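Local atomic coordinates of Phthiocerol/phthiodiolone dimycocerosyl transferase (Mycobacterium tuberculosis, PDB entry 1Q9J), a protein that probably catalyses the last step of dimycocerosate ester synthesis, transferring mycocerosyl groups from their synthase onto phthiocerol, phthiodiolone and phenolphthiocerol. Residues V16-E21 with G63-V68; V263-L268 with L325-A330; D377-A382 with G400-A405. All blocks are in the same frame, centred on the assembly; numbering follows the deposited sequence.

Contact 1 (V16-E21 with G63-V68); sequences VFAQYE and GGWNLV
Ala18, near the end of its helix, sets its methyl group over one face of the indole of Trp65, and this CH-pi contact is most of the contact. Ala18 CB lies 3.7 Å from the centroid of the five-membered ring of Trp65, only 12° off the ring normal. Its distance from Trp65 CD2, on the bond shared by the two rings, is also 3.7 Å, so the methyl sits over the middle of the bicycle. Alanine suits the place because a single carbon lets the wide aromatic face come up close to the helix backbone. The indole owes its position to a first torsion that turns CG beside the backbone N and opposite the carbonyl carbon (chi1 -63°), which lays the ring out from the strand toward 16-21. Its six-membered part continues over the last helical turn, where Trp65 CZ2 comes within 3.8 Å of Ala18 O and, obliquely, 4.3 Å from Gln19 N. Gln19 itself runs extended, its CG opposite the backbone N, and carries its amide away from the tryptophan, as fits an exposed polar residue. Directly after it the helix ends in a Schellman motif with Glu21 as the C-prime residue at positive phi. In that turn Glu21 N bonds to Ala18 O at 3.1 Å, so the carbonyl beside the indole has a backbone partner.

Trp65 begins the central strand of the three-stranded sheet, between 6-9 and 55-59, and pairs through its backbone with Leu10. Ala18 also touches Leu57 of strand 55-59, while Trp65 touches Gln100. Phe17, one residue before Ala18 on helix 12-19, stacks on His124, the probable proton acceptor, so this end of the helix touches both the small sheet and the probable active site.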
# COMPACT_ATOMS: atom_id res chain seq x y z
N VAL A 16 -1.85 -5.50 13.60
CA VAL A 16 -0.47 -5.30 13.19
C VAL A 16 -0.22 -3.80 13.09
O VAL A 16 0.74 -3.29 13.65
CB VAL A 16 -0.18 -5.94 11.81
CG1 VAL A 16 1.30 -5.76 11.46
CG2 VAL A 16 -0.52 -7.43 11.85
N PHE A 17 -1.11 -3.08 12.41
CA PHE A 17 -0.95 -1.64 12.22
C PHE A 17 -1.02 -0.83 13.51
O PHE A 17 -0.49 0.29 13.58
CB PHE A 17 -1.97 -1.14 11.20
CG PHE A 17 -2.12 -2.05 10.01
CD1 PHE A 17 -3.25 -2.85 9.87
CD2 PHE A 17 -1.11 -2.13 9.05
CE1 PHE A 17 -3.37 -3.72 8.79
CE2 PHE A 17 -1.23 -3.00 7.97
CZ PHE A 17 -2.35 -3.80 7.84
N ALA A 18 -1.70 -1.36 14.53
CA ALA A 18 -1.76 -0.65 15.80
C ALA A 18 -0.48 -0.99 16.59
O ALA A 18 0.14 -0.11 17.20
CB ALA A 18 -3.00 -1.06 16.59
N GLN A 19 -0.08 -2.26 16.55
CA GLN A 19 1.12 -2.69 17.25
C GLN A 19 2.40 -1.98 16.76
O GLN A 19 3.37 -1.90 17.50
CB GLN A 19 1.29 -4.21 17.13
CG GLN A 19 2.53 -4.73 17.86
CD GLN A 19 2.61 -6.26 17.90
OE1 GLN A 19 2.46 -6.94 16.88
NE2 GLN A 19 2.88 -6.80 19.09
N TYR A 20 2.40 -1.47 15.53
CA TYR A 20 3.55 -0.74 15.00
C TYR A 20 3.15 0.67 14.60
O TYR A 20 3.78 1.27 13.74
CB TYR A 20 4.15 -1.43 13.76
CG TYR A 20 4.82 -2.75 14.06
CD1 TYR A 20 4.07 -3.85 14.47
CD2 TYR A 20 6.20 -2.89 13.98
CE1 TYR A 20 4.67 -5.06 14.80
CE2 TYR A 20 6.82 -4.09 14.30
CZ TYR A 20 6.05 -5.17 14.71
OH TYR A 20 6.63 -6.36 15.07
N GLU A 21 2.10 1.19 15.23
CA GLU A 21 1.60 2.53 14.92
C GLU A 21 1.76 2.84 13.44
O GLU A 21 2.30 3.89 13.08
CB GLU A 21 2.37 3.57 15.75
CG GLU A 21 1.96 3.68 17.23
CD GLU A 21 1.48 5.09 17.62
OE1 GLU A 21 1.20 5.30 18.82
OE2 GLU A 21 1.36 5.97 16.73
N GLY A 63 -5.82 -6.67 26.43
CA GLY A 63 -4.74 -6.71 25.45
C GLY A 63 -5.05 -6.19 24.05
O GLY A 63 -4.15 -5.73 23.33
N GLY A 64 -6.31 -6.27 23.66
CA GLY A 64 -6.72 -5.82 22.34
C GLY A 64 -6.83 -4.31 22.19
O GLY A 64 -6.65 -3.56 23.14
N TRP A 65 -7.13 -3.88 20.97
CA TRP A 65 -7.26 -2.46 20.68
C TRP A 65 -8.67 -2.04 20.34
O TRP A 65 -9.36 -2.69 19.54
CB TRP A 65 -6.37 -2.09 19.51
CG TRP A 65 -4.94 -2.29 19.77
CD1 TRP A 65 -4.23 -3.45 19.64
CD2 TRP A 65 -4.01 -1.27 20.10
NE1 TRP A 65 -2.90 -3.21 19.86
CE2 TRP A 65 -2.73 -1.88 20.15
CE3 TRP A 65 -4.12 0.10 20.37
CZ2 TRP A 65 -1.57 -1.15 20.45
CZ3 TRP A 65 -2.97 0.82 20.66
CH2 TRP A 65 -1.71 0.20 20.70
N ASN A 66 -9.10 -0.94 20.95
CA ASN A 66 -10.42 -0.39 20.69
C ASN A 66 -10.34 0.80 19.77
O ASN A 66 -9.45 1.63 19.86
CB ASN A 66 -11.11 0.07 21.98
CG ASN A 66 -11.77 -1.07 22.73
OD1 ASN A 66 -12.30 -2.00 22.12
ND2 ASN A 66 -11.76 -0.99 24.05
N LEU A 67 -11.29 0.86 18.86
CA LEU A 67 -11.41 1.96 17.95
C LEU A 67 -12.47 2.77 18.68
O LEU A 67 -13.62 2.33 18.81
CB LEU A 67 -11.94 1.45 16.62
CG LEU A 67 -12.00 2.48 15.51
CD1 LEU A 67 -10.59 2.75 14.99
CD2 LEU A 67 -12.90 1.97 14.42
N VAL A 68 -12.07 3.93 19.20
CA VAL A 68 -12.98 4.80 19.94
C VAL A 68 -13.37 5.97 19.06
O VAL A 68 -12.54 6.51 18.34
CB VAL A 68 -12.33 5.31 21.24
CG1 VAL A 68 -13.27 6.26 21.98
CG2 VAL A 68 -11.98 4.12 22.13

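Contact 2 (V263-L268 with L325-A330); sequences VYPVDL and LHFGTA
Phe327 lies alongside Pro265, the two side chains pointing the same way, and its ring can be followed atom by atom along the proline. At the root, Phe327 CB is 4.1 Å from Pro265 CB. CG then swings opposite the backbone N (chi1 -163°), which carries the ring toward strand 260-267. On the CD2/CE2 side the ring meets the proline carbons: Phe327 CD2 is 3.4 Å from Pro265 CB, and Phe327 CE2 is 3.6 Å from Pro265 CD. The CD1/CE1 side lies mainly near backbone, with Phe327 CD1 3.8 Å from Pro265 N and Phe327 CE1 3.8 Å from Tyr264 CA, though CE1 also meets Pro265 CD. At the far end, Phe327 CZ reaches Pro265 CD at 3.4 Å. That CD stands over the ring face, 19° off the normal and displaced toward the rim, a CH-pi contact; the opposite face has the methyl of Ala330 above its rim. At the start of the short 3-10 segment, Thr329 OG1 donates to His326 O at 3.1 Å, tying the loop just before and after the phenylalanine.

Proline suits this contact: its ring gives a rigid row of CH groups to an aromatic face, and although it lacks an N-H, Val263, Tyr264 and Val266 still join the strand to its neighbours. Phe343 and Thr345 of strand 342-345 also touch Phe327. Its side chain is about 7 Å from those of His124, the probable proton acceptor, and Asp128, thought to organise the active site. The chemistry is CH-pi and van der Waals packing, so between these two segments the fit depends on shape, close to the probable catalytic region.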
# COMPACT_ATOMS: atom_id res chain seq x y z
N VAL A 263 6.64 -12.78 -1.19
CA VAL A 263 5.27 -12.55 -0.77
C VAL A 263 4.75 -11.23 -1.34
O VAL A 263 5.45 -10.22 -1.32
CB VAL A 263 5.13 -12.49 0.76
CG1 VAL A 263 3.66 -12.33 1.13
CG2 VAL A 263 5.70 -13.74 1.40
N TYR A 264 3.53 -11.26 -1.86
CA TYR A 264 2.93 -10.05 -2.40
C TYR A 264 1.44 -10.04 -2.08
O TYR A 264 0.85 -11.08 -1.75
CB TYR A 264 3.18 -9.90 -3.91
CG TYR A 264 2.77 -11.09 -4.74
CD1 TYR A 264 1.80 -10.97 -5.72
CD2 TYR A 264 3.35 -12.33 -4.54
CE1 TYR A 264 1.41 -12.06 -6.48
CE2 TYR A 264 2.98 -13.43 -5.30
CZ TYR A 264 2.00 -13.29 -6.27
OH TYR A 264 1.62 -14.39 -7.00
N PRO A 265 0.81 -8.86 -2.18
CA PRO A 265 -0.61 -8.70 -1.89
C PRO A 265 -1.58 -9.21 -2.96
O PRO A 265 -1.25 -9.22 -4.14
CB PRO A 265 -0.73 -7.20 -1.68
CG PRO A 265 0.23 -6.66 -2.72
CD PRO A 265 1.43 -7.57 -2.56
N VAL A 266 -2.76 -9.65 -2.53
CA VAL A 266 -3.82 -10.09 -3.44
C VAL A 266 -5.14 -9.57 -2.89
O VAL A 266 -5.63 -10.05 -1.86
CB VAL A 266 -3.93 -11.64 -3.58
CG1 VAL A 266 -5.14 -11.99 -4.46
CG2 VAL A 266 -2.67 -12.22 -4.20
N ASP A 267 -5.72 -8.60 -3.59
CA ASP A 267 -6.98 -8.00 -3.16
C ASP A 267 -8.12 -9.00 -3.29
O ASP A 267 -8.61 -9.29 -4.38
CB ASP A 267 -7.29 -6.75 -4.01
CG ASP A 267 -8.22 -5.77 -3.29
OD1 ASP A 267 -8.86 -6.18 -2.29
OD2 ASP A 267 -8.32 -4.61 -3.73
N LEU A 268 -8.55 -9.53 -2.15
CA LEU A 268 -9.63 -10.48 -2.13
C LEU A 268 -10.97 -9.86 -2.56
O LEU A 268 -11.98 -10.55 -2.65
CB LEU A 268 -9.75 -11.09 -0.72
CG LEU A 268 -8.51 -11.91 -0.32
CD1 LEU A 268 -8.72 -12.62 1.01
CD2 LEU A 268 -8.22 -12.92 -1.41
N LEU A 325 -3.74 -15.73 5.99
CA LEU A 325 -2.64 -14.83 5.67
C LEU A 325 -3.08 -13.50 5.04
O LEU A 325 -3.80 -13.47 4.05
CB LEU A 325 -1.65 -15.53 4.73
CG LEU A 325 -0.19 -15.69 5.20
CD1 LEU A 325 0.66 -16.23 4.05
CD2 LEU A 325 0.37 -14.32 5.66
N HIS A 326 -2.62 -12.40 5.63
CA HIS A 326 -2.93 -11.08 5.09
C HIS A 326 -1.60 -10.39 4.78
O HIS A 326 -0.56 -10.78 5.30
CB HIS A 326 -3.74 -10.24 6.09
CG HIS A 326 -3.07 -10.06 7.42
ND1 HIS A 326 -2.89 -11.10 8.30
CD2 HIS A 326 -2.53 -8.97 8.01
CE1 HIS A 326 -2.27 -10.66 9.38
NE2 HIS A 326 -2.04 -9.36 9.23
N PHE A 327 -1.63 -9.37 3.95
CA PHE A 327 -0.40 -8.69 3.60
C PHE A 327 0.13 -7.81 4.73
O PHE A 327 1.24 -7.30 4.65
CB PHE A 327 -0.57 -7.89 2.32
CG PHE A 327 0.73 -7.49 1.66
CD1 PHE A 327 1.76 -8.42 1.49
CD2 PHE A 327 0.91 -6.20 1.17
CE1 PHE A 327 2.95 -8.07 0.83
CE2 PHE A 327 2.10 -5.85 0.51
CZ PHE A 327 3.12 -6.79 0.34
N GLY A 328 -0.65 -7.62 5.79
CA GLY A 328 -0.15 -6.82 6.88
C GLY A 328 1.11 -7.44 7.46
O GLY A 328 1.98 -6.75 8.00
N THR A 329 1.22 -8.77 7.35
CA THR A 329 2.38 -9.50 7.87
C THR A 329 3.71 -8.92 7.40
O THR A 329 4.76 -9.16 8.00
CB THR A 329 2.33 -11.00 7.47
OG1 THR A 329 2.47 -11.13 6.04
CG2 THR A 329 1.02 -11.63 7.90
N ALA A 330 3.66 -8.15 6.31
CA ALA A 330 4.85 -7.53 5.75
C ALA A 330 5.59 -6.71 6.80
O ALA A 330 6.81 -6.68 6.81
CB ALA A 330 4.46 -6.64 4.58

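Contact 3 (D377-A382 with G400-A405); sequences DLYSCA and GKSLEA
A buried strand-to-helix contact, part polar and part apolar, joins Tyr379 on strand 378-384 to Ser402 and Leu403 on helix 399-412, which packs against the six-stranded sheet. Its polar half is a hydrogen bond of 3.0 Å from Ser402 OG to Tyr379 OH. The serine hydroxyl comes up at the edge of the phenol, near the ring plane. Its OG stands between the backbone N and the carbonyl carbon of Ser402 (chi1 48°), the crowded position, and from there it reaches the phenol. Tyr379 OH has a second partner, the carboxylate of Glu249 on helix 237-253. Since the phenol accepts from Ser402, its own proton is probably directed to Glu249; tyrosine thus links two helices through one oxygen. The apolar half is looser: Leu403 CD1 approaches the same ring at its edge, 4.2 Å from Tyr379 CD2, the two side chains running alongside in opposed directions. Serine's short side chain suits the close approach of the phenol oxygen, while branched leucine fills in beside the ring.

Strand 387-393, antiparallel neighbour of 378-384, supplies His392, whose ring stacks on that of Tyr379 and whose side chain also touches Ser402 and Leu403. Leu403 reaches further, to Thr214 and Leu216 of outermost strand 213-216, so helix 399-412 spans that end of the sheet, with helix 237-253 beside it.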
# COMPACT_ATOMS: atom_id res chain seq x y z
N ASP A 377 11.06 -4.32 5.26
CA ASP A 377 11.88 -4.40 4.06
C ASP A 377 10.88 -4.64 2.93
O ASP A 377 10.40 -5.75 2.76
CB ASP A 377 12.86 -5.56 4.15
CG ASP A 377 14.16 -5.26 3.46
OD1 ASP A 377 14.10 -4.66 2.36
OD2 ASP A 377 15.23 -5.63 4.01
N LEU A 378 10.57 -3.61 2.16
CA LEU A 378 9.58 -3.78 1.11
C LEU A 378 9.88 -3.10 -0.23
O LEU A 378 10.39 -1.98 -0.26
CB LEU A 378 8.21 -3.32 1.62
CG LEU A 378 7.05 -3.25 0.62
CD1 LEU A 378 6.11 -4.43 0.79
CD2 LEU A 378 6.32 -1.96 0.82
N TYR A 379 9.54 -3.78 -1.33
CA TYR A 379 9.73 -3.23 -2.68
C TYR A 379 8.35 -2.82 -3.19
O TYR A 379 7.33 -3.26 -2.67
CB TYR A 379 10.33 -4.28 -3.63
CG TYR A 379 11.81 -4.57 -3.45
CD1 TYR A 379 12.24 -5.61 -2.64
CD2 TYR A 379 12.77 -3.79 -4.10
CE1 TYR A 379 13.60 -5.88 -2.48
CE2 TYR A 379 14.13 -4.04 -3.95
CZ TYR A 379 14.54 -5.09 -3.14
OH TYR A 379 15.88 -5.37 -2.98
N SER A 380 8.31 -1.98 -4.22
CA SER A 380 7.03 -1.52 -4.74
C SER A 380 7.22 -0.90 -6.12
O SER A 380 8.29 -0.41 -6.43
CB SER A 380 6.43 -0.51 -3.77
OG SER A 380 5.87 0.61 -4.46
N CYS A 381 6.18 -0.92 -6.95
CA CYS A 381 6.32 -0.33 -8.27
C CYS A 381 5.02 0.28 -8.73
O CYS A 381 3.97 0.01 -8.16
CB CYS A 381 6.79 -1.39 -9.28
SG CYS A 381 5.68 -2.80 -9.46
N ALA A 382 5.09 1.13 -9.75
CA ALA A 382 3.91 1.78 -10.31
C ALA A 382 4.30 2.54 -11.58
O ALA A 382 5.43 2.99 -11.73
CB ALA A 382 3.29 2.73 -9.30
N GLY A 400 19.51 2.36 -2.32
CA GLY A 400 19.46 2.38 -3.77
C GLY A 400 20.37 1.37 -4.42
O GLY A 400 20.58 1.41 -5.64
N LYS A 401 20.92 0.46 -3.63
CA LYS A 401 21.82 -0.58 -4.14
C LYS A 401 21.05 -1.54 -5.04
O LYS A 401 21.24 -1.56 -6.26
CB LYS A 401 22.46 -1.35 -2.98
CG LYS A 401 23.52 -2.35 -3.41
CD LYS A 401 24.21 -2.96 -2.21
CE LYS A 401 25.27 -3.97 -2.61
NZ LYS A 401 25.92 -4.56 -1.41
N SER A 402 20.19 -2.34 -4.42
CA SER A 402 19.37 -3.30 -5.13
C SER A 402 18.46 -2.64 -6.16
O SER A 402 18.25 -3.17 -7.25
CB SER A 402 18.52 -4.06 -4.12
OG SER A 402 17.90 -3.14 -3.24
N LEU A 403 17.92 -1.48 -5.81
CA LEU A 403 17.02 -0.75 -6.70
C LEU A 403 17.69 -0.38 -8.00
O LEU A 403 17.04 -0.30 -9.05
CB LEU A 403 16.52 0.53 -6.03
CG LEU A 403 15.04 0.84 -6.24
CD1 LEU A 403 14.23 -0.08 -5.34
CD2 LEU A 403 14.75 2.29 -5.91
N GLU A 404 18.99 -0.13 -7.95
CA GLU A 404 19.72 0.22 -9.16
C GLU A 404 20.04 -1.05 -9.95
O GLU A 404 19.95 -1.06 -11.17
CB GLU A 404 21.01 0.97 -8.81
CG GLU A 404 21.68 1.58 -10.02
CD GLU A 404 20.75 2.49 -10.80
OE1 GLU A 404 20.33 3.53 -10.24
OE2 GLU A 404 20.43 2.15 -11.96
N ALA A 405 20.40 -2.11 -9.23
CA ALA A 405 20.70 -3.40 -9.86
C ALA A 405 19.47 -3.83 -10.64
O ALA A 405 19.56 -4.29 -11.78
CB ALA A 405 21.03 -4.44 -8.79

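In the fold
The protein consists of two structurally related domains. Contacts 2 and 3 share the six-stranded sheet, through strands 260-267 and 378-384 on either side of 342-345, and they touch where Phe327 CZ meets Leu378 CD1 at 3.8 Å. Contact 1 belongs to the small three-stranded sheet and its helix, yet reaches contact 2, with Val16 and Phe17 packing on His326 and Gly328. Contact 3, wholly buried and away from the annotated sites, alone has a hydrogen bond between its segments, between buried hydroxyls. Contacts 1 and 2 are partly buried, lie near the probable catalytic His124, and rest an aliphatic group on an aromatic face.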